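PDB 2DY1: elongation factor G from Thermus thermophilus, which binds GTP with a magnesium ion and, as a member of the elongation factor G family, probably acts as a GTPase in the translocation step of protein synthesis. Local coordinates for residues Pro381-Leu387 / Glu422-His428; Leu402-Glu408 / Arg439-Tyr443; Val451-Tyr456 / Leu619-Glu624. One frame throughout, in Å; residues are numbered along the deposited sequence.

Contact 1 of 3, residues Pro381-Leu387 / Glu422-His428; sequences PNVPVAL and ELLLWGH
Pro-384 lies over the indole of Trp-426, its CB 3.4 Å from the centroid of the six-membered ring and only 7° off the ring normal, a CH-pi contact in a non-hydrogen-bonded pair. With CG anti to the carbonyl carbon (chi1 -67°), the indole reaches across toward 381-387 and its benzo half lies against Pro-384, while the carbonyl carbon of Asn-382 meets its edge. A second CH-pi contact closes the end of the pairing, where CA of Pro-381 sits over the His-428 ring, 3.7 Å from its centroid. Between these, Val-383 and Gly-427 exchange two backbone hydrogen bonds, as do Val-385 and Leu-425, and Leu-387 N reaches Leu-423 O at 2.9 Å in a nearly straight bond (174°). Gly-427 O also takes a weak bond from Asn-382 N at 3.1 Å, so two consecutive residues face one glycine in a classic beta bulge. At the other end a water receives Leu-423 N and donates to Leu-387 O, continuing the pairing where direct bonds stop. On the face of Val-385 and Leu-425, Leu-387 CD2 packs on Leu-425 CB at 3.7 Å, and Leu-433 of helix 430-442 lies against Val-383, Val-385 and Leu-425. On the face of Trp-426, Leu-424 CD2 rests 3.9 Å from Ala-386 CB, beside the carboxylate of Glu-422, whose OE1 accepts from Lys-453 N. Further out, Glu-415 holds the indole NE1, Lys-413 adds a cation-pi contact, and Pro-379 O bonds the imidazole NE2. The two strands are the central pair of a four-stranded antiparallel sheet with helices 392-408 and 430-442, the split beta-alpha-beta fold of elongation factor G domain III.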
loop_
_atom_site.group_PDB
_atom_site.type_symbol
_atom_site.label_atom_id
_atom_site.label_comp_id
_atom_site.label_asym_id
_atom_site.label_seq_id
_atom_site.Cartn_x
_atom_site.Cartn_y
_atom_site.Cartn_z
ATOM N N PRO A 381 -3.802 5.766 0.984
ATOM C CA PRO A 381 -2.533 6.456 1.258
ATOM C C PRO A 381 -2.862 7.547 2.285
ATOM O O PRO A 381 -3.929 8.163 2.218
ATOM C CB PRO A 381 -2.141 7.028 -0.097
ATOM C CG PRO A 381 -3.466 7.207 -0.825
ATOM C CD PRO A 381 -4.266 5.994 -0.399
ATOM N N ASN A 382 -1.943 7.815 3.204
ATOM C CA ASN A 382 -2.231 8.776 4.263
ATOM C C ASN A 382 -1.257 9.924 4.399
ATOM O O ASN A 382 -1.364 10.684 5.361
ATOM C CB ASN A 382 -2.288 8.032 5.586
ATOM C CG ASN A 382 -0.944 7.437 5.968
ATOM O OD1 ASN A 382 -0.265 6.814 5.141
ATOM N ND2 ASN A 382 -0.552 7.623 7.222
ATOM N N VAL A 383 -0.314 10.044 3.469
ATOM C CA VAL A 383 0.682 11.127 3.528
ATOM C C VAL A 383 0.416 12.086 2.392
ATOM O O VAL A 383 0.632 11.763 1.222
ATOM C CB VAL A 383 2.116 10.584 3.392
ATOM C CG1 VAL A 383 3.106 11.738 3.478
ATOM C CG2 VAL A 383 2.387 9.563 4.487
ATOM N N PRO A 384 -0.040 13.299 2.723
ATOM C CA PRO A 384 -0.337 14.265 1.676
ATOM C C PRO A 384 0.701 15.338 1.428
ATOM O O PRO A 384 1.369 15.792 2.350
ATOM C CB PRO A 384 -1.622 14.890 2.181
ATOM C CG PRO A 384 -1.299 15.054 3.646
ATOM C CD PRO A 384 -0.552 13.773 4.027
ATOM N N VAL A 385 0.823 15.714 0.164
ATOM C CA VAL A 385 1.675 16.838 -0.219
ATOM C C VAL A 385 0.890 17.624 -1.263
ATOM O O VAL A 385 0.067 17.065 -1.981
ATOM C CB VAL A 385 3.056 16.422 -0.838
ATOM C CG1 VAL A 385 3.938 15.755 0.216
ATOM C CG2 VAL A 385 2.861 15.515 -2.034
ATOM N N ALA A 386 1.098 18.940 -1.335
ATOM C CA ALA A 386 0.437 19.722 -2.368
ATOM C C ALA A 386 1.424 19.733 -3.535
ATOM O O ALA A 386 2.624 19.888 -3.325
ATOM C CB ALA A 386 0.168 21.150 -1.873
ATOM N N LEU A 387 0.914 19.533 -4.750
ATOM C CA LEU A 387 1.725 19.466 -5.969
ATOM C C LEU A 387 1.753 20.764 -6.742
ATOM O O LEU A 387 0.714 21.402 -6.914
ATOM C CB LEU A 387 1.171 18.418 -6.936
ATOM C CG LEU A 387 1.214 16.912 -6.756
ATOM C CD1 LEU A 387 1.099 16.270 -8.148
ATOM C CD2 LEU A 387 2.499 16.507 -6.118
ATOM N N GLU A 422 -5.932 23.457 -3.249
ATOM C CA GLU A 422 -4.711 22.791 -3.691
ATOM C C GLU A 422 -4.938 21.438 -4.357
ATOM O O GLU A 422 -5.955 20.784 -4.129
ATOM C CB GLU A 422 -3.757 22.605 -2.506
ATOM C CG GLU A 422 -3.321 23.905 -1.845
ATOM C CD GLU A 422 -2.209 23.699 -0.835
ATOM O OE1 GLU A 422 -2.383 22.878 0.074
ATOM O OE2 GLU A 422 -1.162 24.367 -0.953
ATOM N N LEU A 423 -3.981 21.039 -5.197
ATOM C CA LEU A 423 -4.006 19.736 -5.850
ATOM C C LEU A 423 -3.130 18.869 -4.942
ATOM O O LEU A 423 -1.923 19.092 -4.827
ATOM C CB LEU A 423 -3.398 19.818 -7.251
ATOM C CG LEU A 423 -3.277 18.477 -7.974
ATOM C CD1 LEU A 423 -4.670 17.870 -8.167
ATOM C CD2 LEU A 423 -2.585 18.662 -9.295
ATOM N N LEU A 424 -3.730 17.875 -4.299
ATOM C CA LEU A 424 -2.973 17.047 -3.374
ATOM C C LEU A 424 -2.668 15.684 -3.927
ATOM O O LEU A 424 -3.477 15.099 -4.640
ATOM C CB LEU A 424 -3.739 16.860 -2.067
ATOM C CG LEU A 424 -4.161 18.108 -1.285
ATOM C CD1 LEU A 424 -4.854 17.665 -0.014
ATOM C CD2 LEU A 424 -2.928 18.982 -0.968
ATOM N N LEU A 425 -1.474 15.201 -3.603
ATOM C CA LEU A 425 -1.051 13.853 -3.971
ATOM C C LEU A 425 -0.873 13.135 -2.633
ATOM O O LEU A 425 -0.181 13.619 -1.740
ATOM C CB LEU A 425 0.272 13.856 -4.724
ATOM C CG LEU A 425 0.727 12.448 -5.179
ATOM C CD1 LEU A 425 -0.245 11.869 -6.201
ATOM C CD2 LEU A 425 2.115 12.552 -5.788
ATOM N N TRP A 426 -1.544 12.003 -2.472
ATOM C CA TRP A 426 -1.448 11.221 -1.246
ATOM C C TRP A 426 -0.670 9.953 -1.516
ATOM O O TRP A 426 -0.962 9.242 -2.481
ATOM C CB TRP A 426 -2.819 10.806 -0.766
ATOM C CG TRP A 426 -3.680 11.906 -0.306
ATOM C CD1 TRP A 426 -4.477 12.712 -1.071
ATOM C CD2 TRP A 426 -3.919 12.261 1.051
ATOM N NE1 TRP A 426 -5.212 13.542 -0.259
ATOM C CE2 TRP A 426 -4.890 13.286 1.048
ATOM C CE3 TRP A 426 -3.408 11.808 2.274
ATOM C CZ2 TRP A 426 -5.366 13.869 2.227
ATOM C CZ3 TRP A 426 -3.880 12.383 3.448
ATOM C CH2 TRP A 426 -4.853 13.405 3.415
ATOM N N GLY A 427 0.301 9.661 -0.656
ATOM C CA GLY A 427 1.118 8.472 -0.823
ATOM C C GLY A 427 1.259 7.696 0.472
ATOM O O GLY A 427 0.662 8.062 1.495
ATOM N N HIS A 428 2.084 6.654 0.439
ATOM C CA HIS A 428 2.252 5.792 1.601
ATOM C C HIS A 428 3.485 6.024 2.431
ATOM O O HIS A 428 3.764 5.256 3.355
ATOM C CB HIS A 428 2.181 4.324 1.145
ATOM C CG HIS A 428 0.790 3.895 0.775
ATOM N ND1 HIS A 428 0.275 3.995 -0.502
ATOM C CD2 HIS A 428 -0.210 3.413 1.546
ATOM C CE1 HIS A 428 -0.983 3.583 -0.497
ATOM N NE2 HIS A 428 -1.298 3.223 0.733
HETATM O O HOH W 1 -1.382 22.496 -5.299
#

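Contact 2 of 3, residues Leu402-Glu408 / Arg439-Tyr443; sequences LRKLLEE and RLQDY
Glu-408 and Arg-439 form a two-pronged salt bridge, the guanidinium approaching side-on: Arg-439 NH2 reaches Glu-408 OE1 at 2.9 Å, nearly straight at 168°, and Arg-439 NE reaches Glu-408 OE2 at 2.8 Å, on the syn lone pair of that oxygen. Carboxylate and guanidinium planes are turned 36° apart, so the grip is twisted. Within its own helix Arg-439 NH1 bonds Asp-442 OD2 at 3.1 Å, while NH2 also pairs with Asp-294; this guanidinium therefore joins three carboxylates. Glu-408 OE1 takes a further bond from Val-293 N, and Val-293 O binds the hydroxyl of Tyr-443. CH-pi packing comes from Lys-404, whose CD stands over the centre of the Tyr-443 ring, 4.1 Å from the centroid. Its amine runs on to Glu-400. The apolar part is a leucine cluster: Leu-405, CG anti to the backbone N (chi1 180°), sets CD2 4.0 Å from Leu-440 CG and CD1 3.8 Å from Arg-439 CB, with Leu-402 CD2 crossing Leu-440 at a slant, 4.1 Å from its CD2. A leucine cluster beside a buried salt bridge joins the two helices of domain III and ties their C-terminal ends to strand 285-294 of domain 2.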
loop_
_atom_site.group_PDB
_atom_site.type_symbol
_atom_site.label_atom_id
_atom_site.label_comp_id
_atom_site.label_asym_id
_atom_site.label_seq_id
_atom_site.Cartn_x
_atom_site.Cartn_y
_atom_site.Cartn_z
ATOM N N LEU A 402 0.492 12.813 -14.873
ATOM C CA LEU A 402 -0.194 12.295 -13.687
ATOM C C LEU A 402 -1.087 11.142 -14.079
ATOM O O LEU A 402 -1.235 10.191 -13.315
ATOM C CB LEU A 402 -1.027 13.376 -13.009
ATOM C CG LEU A 402 -0.223 14.412 -12.222
ATOM C CD1 LEU A 402 -1.147 15.545 -11.809
ATOM C CD2 LEU A 402 0.417 13.771 -10.998
ATOM N N ARG A 403 -1.702 11.229 -15.260
ATOM C CA ARG A 403 -2.551 10.122 -15.705
ATOM C C ARG A 403 -1.697 8.841 -15.780
ATOM O O ARG A 403 -2.099 7.774 -15.277
ATOM C CB ARG A 403 -3.140 10.412 -17.085
ATOM C CG ARG A 403 -4.183 9.366 -17.535
ATOM C CD ARG A 403 -4.520 9.514 -19.022
ATOM N NE ARG A 403 -3.377 9.156 -19.858
ATOM C CZ ARG A 403 -2.915 7.915 -19.999
ATOM N NH1 ARG A 403 -3.512 6.907 -19.373
ATOM N NH2 ARG A 403 -1.829 7.687 -20.724
ATOM N N LYS A 404 -0.528 8.936 -16.411
ATOM C CA LYS A 404 0.381 7.796 -16.531
ATOM C C LYS A 404 0.821 7.303 -15.143
ATOM O O LYS A 404 0.854 6.104 -14.869
ATOM C CB LYS A 404 1.643 8.179 -17.323
ATOM C CG LYS A 404 1.439 8.401 -18.825
ATOM C CD LYS A 404 2.815 8.577 -19.471
ATOM C CE LYS A 404 2.715 8.709 -20.989
ATOM N NZ LYS A 404 2.161 10.028 -21.390
ATOM N N LEU A 405 1.179 8.244 -14.279
ATOM C CA LEU A 405 1.638 7.894 -12.937
ATOM C C LEU A 405 0.593 7.114 -12.158
ATOM O O LEU A 405 0.926 6.125 -11.490
ATOM C CB LEU A 405 2.000 9.158 -12.157
ATOM C CG LEU A 405 2.501 8.949 -10.721
ATOM C CD1 LEU A 405 3.921 8.372 -10.771
ATOM C CD2 LEU A 405 2.477 10.257 -9.941
ATOM N N LEU A 406 -0.666 7.547 -12.230
ATOM C CA LEU A 406 -1.722 6.863 -11.485
ATOM C C LEU A 406 -2.133 5.553 -12.144
ATOM O O LEU A 406 -2.684 4.684 -11.472
ATOM C CB LEU A 406 -2.929 7.800 -11.268
ATOM C CG LEU A 406 -2.944 8.709 -10.024
ATOM C CD1 LEU A 406 -3.229 7.871 -8.792
ATOM C CD2 LEU A 406 -1.611 9.444 -9.861
ATOM N N GLU A 407 -1.900 5.404 -13.447
ATOM C CA GLU A 407 -2.191 4.117 -14.098
ATOM C C GLU A 407 -1.183 3.116 -13.570
ATOM O O GLU A 407 -1.520 1.971 -13.234
ATOM C CB GLU A 407 -1.985 4.178 -15.612
ATOM C CG GLU A 407 -3.129 4.692 -16.399
ATOM C CD GLU A 407 -4.376 3.845 -16.231
ATOM O OE1 GLU A 407 -4.286 2.588 -16.209
ATOM O OE2 GLU A 407 -5.450 4.455 -16.136
ATOM N N GLU A 408 0.079 3.537 -13.525
ATOM C CA GLU A 408 1.146 2.676 -13.073
ATOM C C GLU A 408 1.049 2.438 -11.575
ATOM O O GLU A 408 1.317 1.332 -11.093
ATOM C CB GLU A 408 2.489 3.340 -13.442
ATOM C CG GLU A 408 3.706 2.565 -13.112
ATOM C CD GLU A 408 4.944 3.244 -13.673
ATOM O OE1 GLU A 408 5.300 2.999 -14.851
ATOM O OE2 GLU A 408 5.547 4.020 -12.910
ATOM N N ARG A 439 9.314 9.728 -10.840
ATOM C CA ARG A 439 8.672 9.133 -11.991
ATOM C C ARG A 439 8.090 10.205 -12.916
ATOM O O ARG A 439 8.181 10.058 -14.137
ATOM C CB ARG A 439 7.598 8.119 -11.540
ATOM C CG ARG A 439 7.115 7.242 -12.685
ATOM C CD ARG A 439 8.260 6.458 -13.290
ATOM N NE ARG A 439 7.790 5.298 -14.060
ATOM C CZ ARG A 439 8.588 4.561 -14.819
ATOM N NH1 ARG A 439 9.888 4.865 -14.921
ATOM N NH2 ARG A 439 8.110 3.494 -15.460
ATOM N N LEU A 440 7.507 11.259 -12.343
ATOM C CA LEU A 440 6.965 12.360 -13.137
ATOM C C LEU A 440 8.138 12.966 -13.934
ATOM O O LEU A 440 7.988 13.328 -15.107
ATOM C CB LEU A 440 6.314 13.395 -12.212
ATOM C CG LEU A 440 5.003 12.876 -11.598
ATOM C CD1 LEU A 440 4.486 13.791 -10.498
ATOM C CD2 LEU A 440 3.957 12.769 -12.726
ATOM N N GLN A 441 9.310 13.052 -13.304
ATOM C CA GLN A 441 10.508 13.571 -13.995
ATOM C C GLN A 441 10.871 12.652 -15.185
ATOM O O GLN A 441 11.300 13.121 -16.236
ATOM C CB GLN A 441 11.664 13.659 -12.983
ATOM C CG GLN A 441 13.061 13.879 -13.558
ATOM C CD GLN A 441 14.135 13.796 -12.465
ATOM O OE1 GLN A 441 14.179 12.830 -11.666
ATOM N NE2 GLN A 441 14.990 14.804 -12.412
ATOM N N ASP A 442 10.710 11.335 -15.030
ATOM C CA ASP A 442 11.013 10.409 -16.117
ATOM C C ASP A 442 10.085 10.671 -17.279
ATOM O O ASP A 442 10.451 10.429 -18.430
ATOM C CB ASP A 442 10.808 8.943 -15.715
ATOM C CG ASP A 442 11.706 8.503 -14.593
ATOM O OD1 ASP A 442 12.718 9.177 -14.319
ATOM O OD2 ASP A 442 11.401 7.441 -13.983
ATOM N N TYR A 443 8.875 11.124 -16.956
ATOM C CA TYR A 443 7.862 11.406 -17.977
ATOM C C TYR A 443 8.035 12.809 -18.558
ATOM O O TYR A 443 7.226 13.246 -19.382
ATOM C CB TYR A 443 6.451 11.276 -17.408
ATOM C CG TYR A 443 6.082 9.874 -16.916
ATOM C CD1 TYR A 443 6.621 8.743 -17.514
ATOM C CD2 TYR A 443 5.148 9.707 -15.894
ATOM C CE1 TYR A 443 6.229 7.456 -17.104
ATOM C CE2 TYR A 443 4.750 8.430 -15.480
ATOM C CZ TYR A 443 5.292 7.318 -16.097
ATOM O OH TYR A 443 4.854 6.047 -15.754
#

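Contact 3 of 3, residues Val451-Tyr456 / Leu619-Glu624; sequences VPKVPY and LAEVLE
Val-451 and Leu-623 fit together closely: CG1 of the valine presses on Leu-623 CB at 3.4 Å and equally on CD1, tighter than usual carbon contacts. The valine is spread across two neighbours by its torsion. With CG1 anti to the backbone N (chi1 177°), that methyl bears on Leu-623, while CG2 abuts the carboxylate end of Glu-624, 3.4 Å from its CD. This extended acidic chain passes the valine obliquely and also makes a salt bridge with Lys-627 in the following helix.

Leu-623 is the main bump. Its CD1 enters a hollow of the 451-456 loop, walled by Val-451 CG1 on the one hand and Val-454 CG2 at 3.8 Å on the other, with the carbonyl oxygen of Pro-452 reaching CD1 at 3.2 Å. Ala-620 is a smaller bump of the same loop as Leu-623: its CB sits in a notch between Val-454 CG2 and the Tyr-456 hydroxyl oxygen, 3.7 Å from each. The other methyl of Val-454, CG1, lies over the centre of the Tyr-456 ring, bracing one wall of the notch from within its own loop. Pro-455, at the centre of an inverse gamma turn, offers CD to Leu-619 CD2 at 4.1 Å. No hydrogen bond crosses between the segments; the contact is one of van der Waals packing.

The 451-456 loop runs from strand 447-450 of the domain III sheet to strand 457-460, and the 619-624 loop joins strand 610-618 to helix 625-633, with Glu-624 at its N-cap position. Strand 569-583 passes alongside, its Pro-574 touching both Val-454 and Leu-619, and Tyr-646 of strand 638-648 bonds the carbonyl of Pro-455.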
loop_
_atom_site.group_PDB
_atom_site.type_symbol
_atom_site.label_atom_id
_atom_site.label_comp_id
_atom_site.label_asym_id
_atom_site.label_seq_id
_atom_site.Cartn_x
_atom_site.Cartn_y
_atom_site.Cartn_z
ATOM N N VAL A 451 4.097 21.498 1.868
ATOM C CA VAL A 451 3.248 21.032 2.947
ATOM C C VAL A 451 1.866 21.610 2.642
ATOM O O VAL A 451 1.733 22.807 2.364
ATOM C CB VAL A 451 3.719 21.578 4.310
ATOM C CG1 VAL A 451 2.767 21.131 5.407
ATOM C CG2 VAL A 451 5.142 21.093 4.607
ATOM N N PRO A 452 0.817 20.773 2.683
ATOM C CA PRO A 452 -0.530 21.283 2.395
ATOM C C PRO A 452 -0.952 22.395 3.345
ATOM O O PRO A 452 -0.569 22.406 4.519
ATOM C CB PRO A 452 -1.426 20.054 2.592
ATOM C CG PRO A 452 -0.496 18.887 2.253
ATOM C CD PRO A 452 0.805 19.318 2.917
ATOM N N LYS A 453 -1.764 23.305 2.826
ATOM C CA LYS A 453 -2.311 24.394 3.631
ATOM C C LYS A 453 -3.333 23.789 4.592
ATOM O O LYS A 453 -4.029 22.839 4.245
ATOM C CB LYS A 453 -2.998 25.407 2.725
ATOM C CG LYS A 453 -2.045 26.170 1.843
ATOM C CD LYS A 453 -2.801 27.095 0.926
ATOM C CE LYS A 453 -1.861 27.900 0.053
ATOM N NZ LYS A 453 -2.633 28.789 -0.859
ATOM N N VAL A 454 -3.421 24.337 5.800
ATOM C CA VAL A 454 -4.361 23.836 6.794
ATOM C C VAL A 454 -5.744 24.415 6.529
ATOM O O VAL A 454 -5.890 25.607 6.265
ATOM C CB VAL A 454 -3.924 24.227 8.222
ATOM C CG1 VAL A 454 -4.990 23.837 9.236
ATOM C CG2 VAL A 454 -2.612 23.529 8.561
ATOM N N PRO A 455 -6.775 23.567 6.574
ATOM C CA PRO A 455 -8.136 24.051 6.332
ATOM C C PRO A 455 -8.751 24.699 7.576
ATOM O O PRO A 455 -9.609 24.113 8.245
ATOM C CB PRO A 455 -8.871 22.788 5.891
ATOM C CG PRO A 455 -8.196 21.731 6.706
ATOM C CD PRO A 455 -6.734 22.095 6.585
ATOM N N TYR A 456 -8.291 25.906 7.887
ATOM C CA TYR A 456 -8.814 26.646 9.030
ATOM C C TYR A 456 -10.276 26.974 8.760
ATOM O O TYR A 456 -10.731 26.983 7.617
ATOM C CB TYR A 456 -8.043 27.953 9.225
ATOM C CG TYR A 456 -6.626 27.760 9.689
ATOM C CD1 TYR A 456 -6.350 27.352 10.993
ATOM C CD2 TYR A 456 -5.560 27.952 8.816
ATOM C CE1 TYR A 456 -5.031 27.138 11.418
ATOM C CE2 TYR A 456 -4.246 27.739 9.228
ATOM C CZ TYR A 456 -3.991 27.332 10.523
ATOM O OH TYR A 456 -2.690 27.098 10.912
ATOM N N LEU A 619 -3.437 19.823 13.577
ATOM C CA LEU A 619 -2.946 19.301 12.305
ATOM C C LEU A 619 -1.778 20.150 11.807
ATOM O O LEU A 619 -0.835 19.642 11.202
ATOM C CB LEU A 619 -4.060 19.325 11.254
ATOM C CG LEU A 619 -3.628 18.964 9.830
ATOM C CD1 LEU A 619 -3.325 17.463 9.777
ATOM C CD2 LEU A 619 -4.731 19.327 8.845
ATOM N N ALA A 620 -1.849 21.447 12.072
ATOM C CA ALA A 620 -0.835 22.389 11.630
ATOM C C ALA A 620 0.536 22.125 12.237
ATOM O O ALA A 620 1.535 22.643 11.753
ATOM C CB ALA A 620 -1.277 23.811 11.958
ATOM N N GLU A 621 0.574 21.325 13.294
ATOM C CA GLU A 621 1.839 21.029 13.964
ATOM C C GLU A 621 2.407 19.669 13.585
ATOM O O GLU A 621 3.508 19.317 14.022
ATOM C CB GLU A 621 1.645 21.065 15.482
ATOM C CG GLU A 621 1.187 22.403 16.024
ATOM C CD GLU A 621 2.174 23.506 15.730
ATOM O OE1 GLU A 621 3.338 23.394 16.171
ATOM O OE2 GLU A 621 1.790 24.481 15.052
ATOM N N VAL A 622 1.673 18.907 12.776
ATOM C CA VAL A 622 2.102 17.561 12.396
ATOM C C VAL A 622 1.974 17.195 10.917
ATOM O O VAL A 622 1.905 16.016 10.589
ATOM C CB VAL A 622 1.310 16.493 13.184
ATOM C CG1 VAL A 622 1.740 16.485 14.651
ATOM C CG2 VAL A 622 -0.189 16.771 13.068
ATOM N N LEU A 623 1.948 18.175 10.028
ATOM C CA LEU A 623 1.809 17.850 8.614
ATOM C C LEU A 623 3.024 17.106 8.070
ATOM O O LEU A 623 2.939 16.428 7.043
ATOM C CB LEU A 623 1.540 19.110 7.804
ATOM C CG LEU A 623 0.083 19.578 7.891
ATOM C CD1 LEU A 623 -0.045 20.971 7.321
ATOM C CD2 LEU A 623 -0.808 18.604 7.135
ATOM N N GLU A 624 4.162 17.242 8.748
ATOM C CA GLU A 624 5.358 16.526 8.324
ATOM C C GLU A 624 5.883 15.662 9.445
ATOM O O GLU A 624 7.079 15.386 9.515
ATOM C CB GLU A 624 6.454 17.487 7.856
ATOM C CG GLU A 624 6.089 18.208 6.583
ATOM C CD GLU A 624 7.288 18.730 5.841
ATOM O OE1 GLU A 624 8.063 19.513 6.427
ATOM O OE2 GLU A 624 7.452 18.358 4.663
#

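Contacts 1 and 2 share domain III: each strand of contact 1 is followed along the chain by one helix of contact 2, so their segments alternate. Their centres lie about 15 Å apart, and Leu-402 bridges them by packing on Leu-387 and Leu-423. Contact 3 comes later in the chain, its centre about 12 Å from that of contact 1 and about 26 Å from that of contact 2. It meets contact 1 through Pro-452, which packs on Pro-384 and Val-385, and through Lys-453 N, which probably bonds Glu-422. The domain III sheet thus stands between a helix pair facing domain 2 and a loop contact reaching the C-terminal domain.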